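Local coordinates for protein dihydroorotase (Campylobacter jejuni subsp. jejuni, PDB 3PNU) that probably catalyses the reversible cyclisation of N-carbamoyl-L-aspartate to dihydroorotate at a two-zinc centre, the third step of de novo pyrimidine synthesis, at residues A[188-196]-A[234-245]; A[284-295]-A[347-357]. All coordinates share one frame; numbering follows the deposited sequence.

Interaction 1: A[188-196]-A[234-245]; sequences EHITTKTLC and PIAKRYEDKEAL. With ZN (zinc ion), chain C.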
loop_
_atom_site.group_PDB
_atom_site.type_symbol
_atom_site.label_atom_id
_atom_site.label_comp_id
_atom_site.label_asym_id
_atom_site.label_seq_id
_atom_site.Cartn_x
_atom_site.Cartn_y
_atom_site.Cartn_z
ATOM N N GLU A 188 -13.840 15.538 6.176
ATOM C CA GLU A 188 -12.748 15.176 7.094
ATOM C C GLU A 188 -11.532 14.625 6.412
ATOM O O GLU A 188 -11.618 14.063 5.314
ATOM C CB GLU A 188 -13.226 14.168 8.132
ATOM C CG GLU A 188 -14.276 14.738 9.072
ATOM C CD GLU A 188 -13.743 15.894 9.930
ATOM O OE1 GLU A 188 -12.498 16.001 10.162
ATOM O OE2 GLU A 188 -14.590 16.687 10.378
ATOM N N HIS A 189 -10.391 14.769 7.092
ATOM C CA HIS A 189 -9.079 14.333 6.591
ATOM C C HIS A 189 -8.974 14.215 5.071
ATOM O O HIS A 189 -8.855 13.123 4.526
ATOM C CB HIS A 189 -8.647 13.030 7.238
ATOM C CG HIS A 189 -9.717 11.990 7.301
ATOM N ND1 HIS A 189 -10.389 11.543 6.188
ATOM C CD2 HIS A 189 -10.196 11.271 8.346
ATOM C CE1 HIS A 189 -11.268 10.622 6.550
ATOM N NE2 HIS A 189 -11.158 10.427 7.851
ATOM N N ILE A 190 -9.019 15.337 4.377
ATOM C CA ILE A 190 -8.904 15.269 2.927
ATOM C C ILE A 190 -7.477 14.924 2.572
ATOM O O ILE A 190 -6.525 15.310 3.277
ATOM C CB ILE A 190 -9.365 16.521 2.223
ATOM C CG1 ILE A 190 -8.513 17.747 2.597
ATOM C CG2 ILE A 190 -10.855 16.771 2.538
ATOM C CD1 ILE A 190 -8.787 18.981 1.650
ATOM N N THR A 191 -7.335 14.191 1.476
ATOM C CA THR A 191 -6.049 13.697 1.031
ATOM C C THR A 191 -5.804 13.794 -0.461
ATOM O O THR A 191 -4.822 13.273 -0.935
ATOM C CB THR A 191 -5.969 12.219 1.375
ATOM O OG1 THR A 191 -6.993 11.519 0.653
ATOM C CG2 THR A 191 -6.167 12.004 2.906
ATOM N N THR A 192 -6.690 14.450 -1.192
ATOM C CA THR A 192 -6.577 14.538 -2.628
ATOM C C THR A 192 -6.710 15.956 -3.147
ATOM O O THR A 192 -7.373 16.815 -2.548
ATOM C CB THR A 192 -7.726 13.774 -3.306
ATOM O OG1 THR A 192 -8.974 14.382 -2.943
ATOM C CG2 THR A 192 -7.736 12.283 -2.913
ATOM N N LYS A 193 -6.104 16.190 -4.294
ATOM C CA LYS A 193 -6.213 17.469 -4.957
ATOM C C LYS A 193 -7.677 17.671 -5.363
ATOM O O LYS A 193 -8.187 18.785 -5.351
ATOM C CB LYS A 193 -5.296 17.487 -6.164
ATOM C CG LYS A 193 -5.260 18.812 -6.930
ATOM C CD LYS A 193 -4.175 18.773 -7.976
ATOM C CE LYS A 193 -4.178 20.019 -8.843
ATOM N NZ LYS A 193 -3.074 19.972 -9.848
ATOM N N THR A 194 -8.359 16.584 -5.696
ATOM C CA THR A 194 -9.752 16.672 -6.068
ATOM C C THR A 194 -10.562 17.368 -4.983
ATOM O O THR A 194 -11.380 18.222 -5.293
ATOM C CB THR A 194 -10.383 15.276 -6.296
ATOM O OG1 THR A 194 -9.588 14.529 -7.227
ATOM C CG2 THR A 194 -11.824 15.399 -6.810
ATOM N N LEU A 195 -10.348 17.015 -3.718
ATOM C CA LEU A 195 -11.150 17.638 -2.655
ATOM C C LEU A 195 -10.605 19.009 -2.277
ATOM O O LEU A 195 -11.349 19.876 -1.824
ATOM C CB LEU A 195 -11.360 16.709 -1.449
ATOM C CG LEU A 195 -12.170 15.446 -1.769
ATOM C CD1 LEU A 195 -12.542 14.686 -0.491
ATOM C CD2 LEU A 195 -13.474 15.770 -2.552
ATOM N N CYS A 196 -9.314 19.222 -2.467
ATOM C CA CYS A 196 -8.779 20.557 -2.244
ATOM C C CYS A 196 -9.499 21.517 -3.181
ATOM O O CYS A 196 -9.895 22.585 -2.774
ATOM C CB CYS A 196 -7.279 20.621 -2.497
ATOM S SG CYS A 196 -6.356 19.685 -1.286
ATOM N N PRO A 234 -7.897 7.886 5.021
ATOM C CA PRO A 234 -7.619 7.535 3.636
ATOM C C PRO A 234 -6.132 7.420 3.409
ATOM O O PRO A 234 -5.345 8.179 3.968
ATOM C CB PRO A 234 -8.191 8.720 2.853
ATOM C CG PRO A 234 -9.096 9.425 3.829
ATOM C CD PRO A 234 -8.448 9.245 5.123
ATOM N N ILE A 235 -5.758 6.461 2.587
ATOM C CA ILE A 235 -4.377 6.192 2.271
ATOM C C ILE A 235 -3.650 7.435 1.766
ATOM O O ILE A 235 -4.236 8.276 1.086
ATOM C CB ILE A 235 -4.314 5.069 1.181
ATOM C CG1 ILE A 235 -2.899 4.541 1.029
ATOM C CG2 ILE A 235 -4.907 5.539 -0.183
ATOM C CD1 ILE A 235 -2.401 3.857 2.280
ATOM N N ALA A 236 -2.375 7.562 2.103
ATOM C CA ALA A 236 -1.580 8.671 1.584
ATOM C C ALA A 236 -1.521 8.472 0.062
ATOM O O ALA A 236 -1.383 7.349 -0.420
ATOM C CB ALA A 236 -0.197 8.684 2.176
ATOM N N LYS A 237 -1.587 9.555 -0.691
ATOM C CA LYS A 237 -1.653 9.449 -2.150
ATOM C C LYS A 237 -0.439 10.006 -2.897
ATOM O O LYS A 237 0.690 9.686 -2.539
ATOM C CB LYS A 237 -3.008 10.031 -2.619
ATOM C CG LYS A 237 -4.184 9.202 -2.006
ATOM C CD LYS A 237 -5.521 9.705 -2.290
ATOM C CE LYS A 237 -6.577 8.827 -1.649
ATOM N NZ LYS A 237 -6.522 8.804 -0.184
ATOM N N ARG A 238 -0.657 10.820 -3.927
ATOM C CA ARG A 238 0.426 11.300 -4.755
ATOM C C ARG A 238 1.072 12.599 -4.333
ATOM O O ARG A 238 0.546 13.351 -3.499
ATOM C CB ARG A 238 -0.077 11.462 -6.197
ATOM C CG ARG A 238 -0.463 10.158 -6.852
ATOM C CD ARG A 238 -1.054 10.359 -8.235
ATOM N NE ARG A 238 -1.254 9.058 -8.868
ATOM C CZ ARG A 238 -0.373 8.449 -9.656
ATOM N NH1 ARG A 238 0.792 9.024 -9.952
ATOM N NH2 ARG A 238 -0.662 7.250 -10.160
ATOM N N TYR A 239 2.225 12.861 -4.926
ATOM C CA TYR A 239 2.981 14.058 -4.642
ATOM C C TYR A 239 2.165 15.339 -4.858
ATOM O O TYR A 239 2.216 16.243 -4.039
ATOM C CB TYR A 239 4.260 14.063 -5.480
ATOM C CG TYR A 239 5.230 12.943 -5.125
ATOM C CD1 TYR A 239 6.161 13.112 -4.114
ATOM C CD2 TYR A 239 5.213 11.723 -5.804
ATOM C CE1 TYR A 239 7.053 12.107 -3.777
ATOM C CE2 TYR A 239 6.105 10.703 -5.468
ATOM C CZ TYR A 239 7.020 10.914 -4.453
ATOM O OH TYR A 239 7.920 9.936 -4.102
ATOM N N GLU A 240 1.412 15.406 -5.952
ATOM C CA GLU A 240 0.590 16.572 -6.248
ATOM C C GLU A 240 -0.586 16.697 -5.280
ATOM O O GLU A 240 -1.091 17.802 -5.034
ATOM C CB GLU A 240 0.179 16.655 -7.740
ATOM C CG GLU A 240 -0.084 15.317 -8.433
ATOM C CD GLU A 240 1.215 14.652 -8.910
ATOM O OE1 GLU A 240 2.063 15.327 -9.538
ATOM O OE2 GLU A 240 1.379 13.451 -8.664
ATOM N N ASP A 241 -0.991 15.579 -4.700
ATOM C CA ASP A 241 -2.056 15.602 -3.723
ATOM C C ASP A 241 -1.536 16.277 -2.454
ATOM O O ASP A 241 -2.187 17.158 -1.913
ATOM C CB ASP A 241 -2.578 14.189 -3.445
ATOM C CG ASP A 241 -3.310 13.597 -4.641
ATOM O OD1 ASP A 241 -4.178 14.289 -5.226
ATOM O OD2 ASP A 241 -3.024 12.437 -4.982
ATOM N N LYS A 242 -0.349 15.867 -2.010
ATOM C CA LYS A 242 0.269 16.416 -0.811
ATOM C C LYS A 242 0.569 17.892 -0.971
ATOM O O LYS A 242 0.368 18.677 -0.046
ATOM C CB LYS A 242 1.570 15.710 -0.503
ATOM C CG LYS A 242 2.141 16.139 0.795
ATOM C CD LYS A 242 3.416 15.463 1.124
ATOM C CE LYS A 242 4.558 15.961 0.299
ATOM N NZ LYS A 242 5.806 15.448 0.922
ATOM N N GLU A 243 1.075 18.272 -2.136
ATOM C CA GLU A 243 1.375 19.660 -2.392
ATOM C C GLU A 243 0.108 20.510 -2.262
ATOM O O GLU A 243 0.141 21.552 -1.620
ATOM C CB GLU A 243 2.016 19.836 -3.773
ATOM C CG GLU A 243 3.427 19.253 -3.935
ATOM C CD GLU A 243 4.506 19.993 -3.140
ATOM O OE1 GLU A 243 5.465 20.502 -3.771
ATOM O OE2 GLU A 243 4.394 20.083 -1.899
ATOM N N ALA A 244 -1.010 20.062 -2.834
ATOM C CA ALA A 244 -2.254 20.836 -2.743
ATOM C C ALA A 244 -2.721 20.980 -1.293
ATOM O O ALA A 244 -3.212 22.044 -0.908
ATOM C CB ALA A 244 -3.331 20.231 -3.588
ATOM N N LEU A 245 -2.564 19.918 -0.490
ATOM C CA LEU A 245 -2.939 19.972 0.926
ATOM C C LEU A 245 -2.053 20.998 1.649
ATOM O O LEU A 245 -2.546 21.799 2.448
ATOM C CB LEU A 245 -2.803 18.595 1.596
ATOM C CG LEU A 245 -3.737 17.486 1.080
ATOM C CD1 LEU A 245 -3.307 16.092 1.524
ATOM C CD2 LEU A 245 -5.174 17.763 1.514
HETATM ZN ZN ZN C . -12.092 9.046 9.032
HETATM O O HOH W 1 -2.453 12.141 0.332
HETATM O O HOH W 2 -6.663 14.206 -6.678
HETATM O O HOH W 3 -10.340 8.646 9.959
#
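Lys193 and Asp241 form one of the two direct hydrogen bonds between these segments. The backbone N of Lys193, in the first turn of its helix, gives its hydrogen to Asp241 OD1 at 2.9 Å and 165°, from the anti side and 26° out of the carboxylate plane. Asp241 OD2 takes Arg238 N on its anti lone pair, so the two bonds fix the carboxylate between the starts of both helices. Lys237 makes the second crossing bond: its chain bends at the last torsion, and NZ reaches Thr191 OG1 at 2.9 Å as well as Ile235 O, in that carbonyl's plane. Thr191 OG1 is also bonded to Glu166. A water joins Thr191 O to Lys237 N.

Packing is of two kinds. Pro234 CD lies over one face of the His189 ring, 3.5 Å from its centroid and 28° off the normal, a CH-pi contact opposite Glu188 CB. The ring is thus sandwiched while His189 NE2 binds zinc at 2.0 Å, with His155, carboxylated Lys116 and a water as the metal's other ligands. Farther along, Leu245 CD2 touches both Ile190 CG1 (3.5 Å) and Cys196 SG (3.6 Å).

In this TIM barrel the contact joins the loop after strand 185-187 and the first turn of helix 193-201 to the loop before helix 239-250 and that helix's first turns, with strand 205-209 touching Ile190 and Leu245.

Interaction 2: A[284-295]-A[347-357]; sequences VILPVLAELFKQ and YMAGEILKFQL
Phe355 lies against the helix 285-295, and its side chain can be followed outward along one helical face. CB rests on Pro287 CB at 3.9 Å, beside the first turn. With chi1 at -76°, CG stands opposite the carbonyl carbon and next to the backbone N, which lays the ring along the helix. Ala290 CB sits over one face, 4.1 Å from Phe355 CG and displaced toward the rim. CD2 then passes Glu291 CB, and CE2 meets Glu291 OE2 at 3.4 Å, the oxygen lying at the ring edge in its plane. Finally CZ meets the aliphatic chain of Lys294 at CD, 3.4 Å away and also at the edge. From CB to CZ the side chain therefore spans two turns, from Pro287 to Lys294.

Polar groups lie at the rim. Glu291 OE2 forms a salt bridge with Lys354 NZ at 3.6 Å, the extended lysine crossing the glutamate at about a right angle. Glu291 OE1 instead accepts from Gln295 NE2, so its two oxygens serve different partners. Lys294 NZ comes near the amine of Lys354 but is hydrogen-bonded to Asn23. A water spans Pro287 O and Phe355 N, linking the two backbones.

Toward the helix start the contact is apolar. Leu353 divides its methyls, CD1 meeting Val284 CG1 at 3.9 Å and CD2 meeting Val288 CG2 at 3.8 Å. Val284 CG2 approaches the edge of the Tyr347 ring, near its plane.

The helix thus packs on strand 352-357 of the antiparallel sheet, where that strand runs between 323-327 and 331-332. Leu286 and Leu357 both touch strand 323-327, while helix 299-314 lies against Leu286, Leu289 and Phe293.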
loop_
_atom_site.group_PDB
_atom_site.type_symbol
_atom_site.label_atom_id
_atom_site.label_comp_id
_atom_site.label_asym_id
_atom_site.label_seq_id
_atom_site.Cartn_x
_atom_site.Cartn_y
_atom_site.Cartn_z
ATOM N N VAL A 284 2.939 14.375 19.216
ATOM C CA VAL A 284 3.966 15.097 18.467
ATOM C C VAL A 284 3.470 16.190 17.528
ATOM O O VAL A 284 4.274 16.828 16.841
ATOM C CB VAL A 284 4.809 14.062 17.665
ATOM C CG1 VAL A 284 5.550 13.109 18.617
ATOM C CG2 VAL A 284 3.909 13.235 16.707
ATOM N N ILE A 285 2.158 16.445 17.536
ATOM C CA ILE A 285 1.537 17.416 16.598
ATOM C C ILE A 285 2.102 18.821 16.614
ATOM O O ILE A 285 2.573 19.329 15.591
ATOM C CB ILE A 285 0.028 17.574 16.864
ATOM C CG1 ILE A 285 -0.715 16.275 16.576
ATOM C CG2 ILE A 285 -0.532 18.706 16.002
ATOM C CD1 ILE A 285 -2.084 16.198 17.199
ATOM N N LEU A 286 2.040 19.465 17.775
ATOM C CA LEU A 286 2.484 20.849 17.874
ATOM C C LEU A 286 3.913 21.066 17.442
ATOM O O LEU A 286 4.179 21.927 16.591
ATOM C CB LEU A 286 2.246 21.407 19.282
ATOM C CG LEU A 286 0.765 21.547 19.631
ATOM C CD1 LEU A 286 0.626 22.088 21.050
ATOM C CD2 LEU A 286 0.074 22.452 18.608
ATOM N N PRO A 287 4.842 20.296 18.007
ATOM C CA PRO A 287 6.224 20.554 17.586
ATOM C C PRO A 287 6.444 20.264 16.091
ATOM O O PRO A 287 7.079 21.076 15.383
ATOM C CB PRO A 287 7.060 19.641 18.505
ATOM C CG PRO A 287 6.080 18.700 19.172
ATOM C CD PRO A 287 4.739 19.332 19.120
ATOM N N VAL A 288 5.890 19.148 15.598
ATOM C CA VAL A 288 6.055 18.817 14.183
ATOM C C VAL A 288 5.449 19.938 13.336
ATOM O O VAL A 288 6.099 20.422 12.408
ATOM C CB VAL A 288 5.462 17.436 13.807
ATOM C CG1 VAL A 288 5.771 17.122 12.329
ATOM C CG2 VAL A 288 6.017 16.328 14.729
ATOM N N LEU A 289 4.230 20.377 13.676
ATOM C CA LEU A 289 3.594 21.496 12.947
ATOM C C LEU A 289 4.420 22.777 13.034
ATOM O O LEU A 289 4.550 23.530 12.057
ATOM C CB LEU A 289 2.176 21.784 13.458
ATOM C CG LEU A 289 1.026 20.884 12.974
ATOM C CD1 LEU A 289 -0.274 21.266 13.661
ATOM C CD2 LEU A 289 0.863 20.958 11.466
ATOM N N ALA A 290 4.963 23.034 14.219
ATOM C CA ALA A 290 5.794 24.215 14.417
ATOM C C ALA A 290 6.957 24.208 13.405
ATOM O O ALA A 290 7.169 25.179 12.686
ATOM C CB ALA A 290 6.305 24.260 15.857
ATOM N N GLU A 291 7.689 23.102 13.331
ATOM C CA GLU A 291 8.821 23.012 12.383
ATOM C C GLU A 291 8.357 23.237 10.927
ATOM O O GLU A 291 8.947 24.051 10.191
ATOM C CB GLU A 291 9.584 21.677 12.576
ATOM C CG GLU A 291 10.732 21.346 11.566
ATOM C CD GLU A 291 11.839 22.417 11.438
ATOM O OE1 GLU A 291 12.726 22.261 10.562
ATOM O OE2 GLU A 291 11.833 23.414 12.185
ATOM N N LEU A 292 7.288 22.533 10.535
ATOM C CA LEU A 292 6.722 22.644 9.186
ATOM C C LEU A 292 6.370 24.054 8.788
ATOM O O LEU A 292 6.749 24.514 7.704
ATOM C CB LEU A 292 5.460 21.780 9.075
ATOM C CG LEU A 292 5.678 20.318 8.719
ATOM C CD1 LEU A 292 4.440 19.490 9.039
ATOM C CD2 LEU A 292 6.067 20.250 7.237
ATOM N N PHE A 293 5.625 24.741 9.651
ATOM C CA PHE A 293 5.224 26.116 9.339
ATOM C C PHE A 293 6.396 27.109 9.287
ATOM O O PHE A 293 6.339 28.050 8.502
ATOM C CB PHE A 293 4.052 26.586 10.216
ATOM C CG PHE A 293 2.716 26.083 9.730
ATOM C CD1 PHE A 293 2.366 24.748 9.883
ATOM C CD2 PHE A 293 1.818 26.949 9.091
ATOM C CE1 PHE A 293 1.146 24.276 9.417
ATOM C CE2 PHE A 293 0.606 26.490 8.625
ATOM C CZ PHE A 293 0.262 25.146 8.793
ATOM N N LYS A 294 7.454 26.918 10.086
ATOM C CA LYS A 294 8.629 27.813 9.950
ATOM C C LYS A 294 9.266 27.672 8.566
ATOM O O LYS A 294 9.525 28.665 7.880
ATOM C CB LYS A 294 9.717 27.539 10.976
ATOM C CG LYS A 294 9.484 28.133 12.338
ATOM C CD LYS A 294 10.760 28.024 13.194
ATOM C CE LYS A 294 11.939 28.859 12.646
ATOM N NZ LYS A 294 13.162 28.731 13.510
ATOM N N GLN A 295 9.506 26.426 8.156
ATOM C CA GLN A 295 10.147 26.166 6.866
ATOM C C GLN A 295 9.312 26.607 5.672
ATOM O O GLN A 295 9.861 27.057 4.666
ATOM C CB GLN A 295 10.462 24.669 6.707
ATOM C CG GLN A 295 11.413 24.054 7.757
ATOM C CD GLN A 295 12.840 24.595 7.685
ATOM O OE1 GLN A 295 13.191 25.358 6.774
ATOM N NE2 GLN A 295 13.675 24.193 8.654
ATOM N N TYR A 347 3.507 8.206 16.509
ATOM C CA TYR A 347 3.981 8.664 15.222
ATOM C C TYR A 347 5.332 9.294 15.459
ATOM O O TYR A 347 5.594 9.801 16.555
ATOM C CB TYR A 347 2.990 9.689 14.642
ATOM C CG TYR A 347 3.415 10.329 13.326
ATOM C CD1 TYR A 347 3.583 9.563 12.182
ATOM C CD2 TYR A 347 3.613 11.696 13.218
ATOM C CE1 TYR A 347 3.968 10.138 10.975
ATOM C CE2 TYR A 347 3.990 12.281 11.996
ATOM C CZ TYR A 347 4.157 11.480 10.882
ATOM O OH TYR A 347 4.538 12.009 9.672
ATOM N N MET A 348 6.203 9.264 14.455
ATOM C CA MET A 348 7.540 9.828 14.600
ATOM C C MET A 348 8.319 9.122 15.741
ATOM O O MET A 348 9.338 9.623 16.201
ATOM C CB MET A 348 7.430 11.327 14.877
ATOM C CG MET A 348 7.015 12.180 13.683
ATOM S SD MET A 348 8.403 12.629 12.631
ATOM C CE MET A 348 7.600 13.570 11.323
ATOM N N ALA A 349 7.831 7.963 16.194
ATOM C CA ALA A 349 8.487 7.201 17.259
ATOM C C ALA A 349 10.005 7.182 17.050
ATOM O O ALA A 349 10.478 7.068 15.917
ATOM C CB ALA A 349 7.949 5.786 17.298
ATOM N N GLY A 350 10.762 7.325 18.135
ATOM C CA GLY A 350 12.237 7.330 18.074
ATOM C C GLY A 350 12.891 8.464 17.296
ATOM O O GLY A 350 14.109 8.496 17.136
ATOM N N GLU A 351 12.090 9.402 16.809
ATOM C CA GLU A 351 12.606 10.531 16.042
ATOM C C GLU A 351 13.030 11.695 16.949
ATOM O O GLU A 351 12.560 11.814 18.094
ATOM C CB GLU A 351 11.544 11.003 15.040
ATOM C CG GLU A 351 11.310 10.052 13.873
ATOM C CD GLU A 351 12.452 10.088 12.853
ATOM O OE1 GLU A 351 12.836 11.200 12.421
ATOM O OE2 GLU A 351 12.948 9.007 12.462
ATOM N N ILE A 352 13.923 12.543 16.427
ATOM C CA ILE A 352 14.405 13.719 17.156
ATOM C C ILE A 352 13.804 14.989 16.568
ATOM O O ILE A 352 14.175 15.442 15.476
ATOM C CB ILE A 352 15.964 13.807 17.226
ATOM C CG1 ILE A 352 16.512 12.855 18.303
ATOM C CG2 ILE A 352 16.414 15.201 17.611
ATOM C CD1 ILE A 352 16.227 11.385 18.060
ATOM N N LEU A 353 12.872 15.558 17.334
ATOM C CA LEU A 353 12.144 16.760 16.957
ATOM C C LEU A 353 12.886 18.013 17.395
ATOM O O LEU A 353 13.360 18.106 18.526
ATOM C CB LEU A 353 10.751 16.726 17.594
ATOM C CG LEU A 353 9.909 15.493 17.232
ATOM C CD1 LEU A 353 8.664 15.381 18.098
ATOM C CD2 LEU A 353 9.549 15.512 15.740
ATOM N N LYS A 354 12.969 18.970 16.483
ATOM C CA LYS A 354 13.645 20.240 16.714
ATOM C C LYS A 354 12.910 21.189 17.694
ATOM O O LYS A 354 13.528 22.112 18.234
ATOM C CB LYS A 354 13.851 20.937 15.362
ATOM C CG LYS A 354 14.448 22.343 15.437
ATOM C CD LYS A 354 14.530 22.987 14.063
ATOM C CE LYS A 354 14.967 24.435 14.164
ATOM N NZ LYS A 354 14.887 25.123 12.852
ATOM N N PHE A 355 11.610 20.975 17.918
ATOM C CA PHE A 355 10.822 21.823 18.831
ATOM C C PHE A 355 10.209 21.048 19.974
ATOM O O PHE A 355 9.954 19.837 19.869
ATOM C CB PHE A 355 9.698 22.550 18.093
ATOM C CG PHE A 355 10.160 23.713 17.288
ATOM C CD1 PHE A 355 10.232 24.966 17.857
ATOM C CD2 PHE A 355 10.519 23.564 15.967
ATOM C CE1 PHE A 355 10.660 26.050 17.122
ATOM C CE2 PHE A 355 10.943 24.647 15.225
ATOM C CZ PHE A 355 11.017 25.886 15.802
ATOM N N GLN A 356 9.958 21.769 21.065
ATOM C CA GLN A 356 9.369 21.180 22.250
ATOM C C GLN A 356 8.438 22.163 22.961
ATOM O O GLN A 356 8.528 23.372 22.789
ATOM C CB GLN A 356 10.469 20.687 23.205
ATOM C CG GLN A 356 9.957 19.877 24.406
ATOM C CD GLN A 356 11.073 19.279 25.247
ATOM O OE1 GLN A 356 12.247 19.623 25.086
ATOM N NE2 GLN A 356 10.708 18.382 26.155
ATOM N N LEU A 357 7.539 21.597 23.749
ATOM C CA LEU A 357 6.574 22.332 24.525
ATOM C C LEU A 357 7.023 22.294 25.984
ATOM O O LEU A 357 7.524 21.270 26.451
ATOM C CB LEU A 357 5.220 21.637 24.393
ATOM C CG LEU A 357 4.013 22.235 25.108
ATOM C CD1 LEU A 357 3.751 23.631 24.590
ATOM C CD2 LEU A 357 2.789 21.366 24.905
HETATM O O HOH W 4 10.138 20.100 15.491
#

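Both contacts are largely buried, yet they hold different elements: their centres are 21 Å apart and their nearest atoms about 8 Å, without touching. Interaction 1 belongs to the barrel and reaches the metal centre; interaction 2 joins a later helix to the antiparallel sheet, with Tyr347 about 11 Å, side chain to side chain, from the zinc ligand Asp261. Waters bridge both, but their chemistry otherwise follows this placement. The first combines two direct hydrogen bonds with apolar packing and a proline set on a metal-bound ring, and residues of 234-245 also meet the second subunit. The second relies mainly on apolar packing and a salt bridge at its rim, and meets no other chain.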